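Local coordinates for thymidylate synthase ThyX (Streptomyces cacaoi subsp. asoensis, PDB 4P5B), which methylates UMP and dUMP, working as an FAD-dependent homotetramer of the thymidylate synthase ThyX family, at the interface of chains A and B. Coordinates in Å, arbitrary orientation; residue numbers count along the deposited sequence, not the author numbering. Chains: chain A/B, Thymidylate synthase ThyX.

The interface of chains A and B. Residues chain A 158-161, 164; chain B 114, 117, 133, 136-137.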
loop_
_atom_site.group_PDB
_atom_site.type_symbol
_atom_site.label_atom_id
_atom_site.label_comp_id
_atom_site.label_asym_id
_atom_site.label_seq_id
_atom_site.Cartn_x
_atom_site.Cartn_y
_atom_site.Cartn_z
ATOM N N SER A 158 -1.287 22.760 35.760
ATOM C CA SER A 158 0.043 22.885 36.365
ATOM C C SER A 158 1.123 23.150 35.359
ATOM O O SER A 158 2.283 23.063 35.735
ATOM C CB SER A 158 0.452 21.601 37.065
ATOM O OG SER A 158 -0.670 20.973 37.643
ATOM N N GLY A 159 0.756 23.362 34.081
ATOM C CA GLY A 159 1.712 23.550 32.976
ATOM C C GLY A 159 2.315 22.269 32.368
ATOM O O GLY A 159 3.346 22.325 31.664
ATOM N N ILE A 160 1.703 21.101 32.639
ATOM C CA ILE A 160 2.114 19.856 31.983
ATOM C C ILE A 160 1.657 19.891 30.486
ATOM O O ILE A 160 0.546 20.369 30.149
ATOM C CB ILE A 160 1.561 18.605 32.719
ATOM C CG1 ILE A 160 2.002 18.612 34.200
ATOM C CG2 ILE A 160 1.933 17.266 31.974
ATOM C CD1 ILE A 160 3.457 18.830 34.338
ATOM N N ALA A 161 2.565 19.487 29.608
ATOM C CA ALA A 161 2.324 19.514 28.183
ATOM C C ALA A 161 1.072 18.659 27.821
ATOM O O ALA A 161 0.770 17.619 28.447
ATOM C CB ALA A 161 3.544 18.991 27.448
ATOM N N ILE A 164 1.305 14.882 27.374
ATOM C CA ILE A 164 1.542 14.103 28.572
ATOM C C ILE A 164 0.234 14.098 29.382
ATOM O O ILE A 164 -0.164 13.057 29.911
ATOM C CB ILE A 164 2.629 14.760 29.469
ATOM C CG1 ILE A 164 4.028 14.570 28.897
ATOM C CG2 ILE A 164 2.608 14.214 31.003
ATOM C CD1 ILE A 164 4.369 13.079 28.734
ATOM N N LEU B 114 10.259 14.299 31.475
ATOM C CA LEU B 114 9.367 15.446 31.609
ATOM C C LEU B 114 9.998 16.800 31.270
ATOM O O LEU B 114 9.296 17.755 30.952
ATOM C CB LEU B 114 8.763 15.459 33.008
ATOM C CG LEU B 114 7.291 15.103 33.112
ATOM C CD1 LEU B 114 6.527 16.387 33.347
ATOM C CD2 LEU B 114 6.797 14.389 31.859
ATOM N N GLN B 117 9.103 18.104 27.245
ATOM C CA GLN B 117 7.676 18.057 26.869
ATOM C C GLN B 117 7.474 19.008 25.698
ATOM O O GLN B 117 8.054 20.087 25.698
ATOM C CB GLN B 117 6.793 18.486 28.040
ATOM C CG GLN B 117 6.836 17.584 29.271
ATOM C CD GLN B 117 6.412 18.325 30.552
ATOM O OE1 GLN B 117 7.196 18.472 31.465
ATOM N NE2 GLN B 117 5.174 18.798 30.595
ATOM N N ASP B 133 7.142 18.393 38.385
ATOM C CA ASP B 133 6.080 17.908 37.528
ATOM C C ASP B 133 5.871 16.426 37.715
ATOM O O ASP B 133 4.742 15.935 37.738
ATOM C CB ASP B 133 6.454 18.159 36.064
ATOM C CG ASP B 133 6.589 19.646 35.728
ATOM O OD1 ASP B 133 6.292 20.486 36.615
ATOM O OD2 ASP B 133 6.996 19.974 34.581
ATOM N N GLN B 136 3.771 15.398 40.534
ATOM C CA GLN B 136 2.395 15.797 40.253
ATOM C C GLN B 136 1.770 14.819 39.239
ATOM O O GLN B 136 0.658 14.318 39.468
ATOM C CB GLN B 136 2.317 17.275 39.815
ATOM C CG GLN B 136 0.941 17.735 39.290
ATOM C CD GLN B 136 -0.201 17.441 40.266
ATOM O OE1 GLN B 136 -1.124 16.648 39.967
ATOM N NE2 GLN B 136 -0.142 18.070 41.456
ATOM N N VAL B 137 2.521 14.503 38.169
ATOM C CA VAL B 137 2.056 13.525 37.137
ATOM C C VAL B 137 1.861 12.110 37.745
ATOM O O VAL B 137 0.833 11.460 37.526
ATOM C CB VAL B 137 3.006 13.482 35.907
ATOM C CG1 VAL B 137 2.733 12.264 35.064
ATOM C CG2 VAL B 137 2.897 14.758 35.096
#
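A:Ile160 turns its CD1 methyl against B:Asp133 and B:Leu114, while A:Ala161 presses on B:Gln117, so a loop following the long helix 132-157 of one subunit beds onto the first turn of its counterpart, 133-157, in the other. This patch of the two-fold symmetric interface in the ThyX homotetramer, its centre about 33 Å from A:Arg193, the predicted active-site residue, illustrates how a branched side chain can fill a gap between subunits. CG1 of A:Ile160 lies anti to the carbonyl carbon, beside the backbone N (chi1 -56°), and from there chi2 swings CD1 towards B:Asp133 and B:Leu114. A:Ile160 CD1 sits 3.5 Å from B:Asp133 CG of the carboxylate. B:Leu114 CD1 is 4.0 Å from A:Ile160 CD1. CG2 of A:Ile160 instead faces the amide end of B:Gln117 and lies 4.1 Å from B:Val137 CG2. An alanine here would probably open a gap between B:Asp133, B:Leu114 and B:Val137 and let their side chains shift. Packing is tightest at A:Ala161, whose CB lies 3.3 Å from B:Gln117 CB. The glutamine, its chain running out extended, brings its amide NE2 to 2.9 Å from the backbone N of A:Ala161; two donors meet as modelled, and an amide turned over, with OE1 there, would plausibly make a hydrogen bond. Towards A:Ser158 the fit slackens. B:Gln136 bends at chi2 (54°), carrying its amide away, and A:Ser158 OG, the hydroxyl, stays 4.0 Å from the methylene CG of B:Gln136.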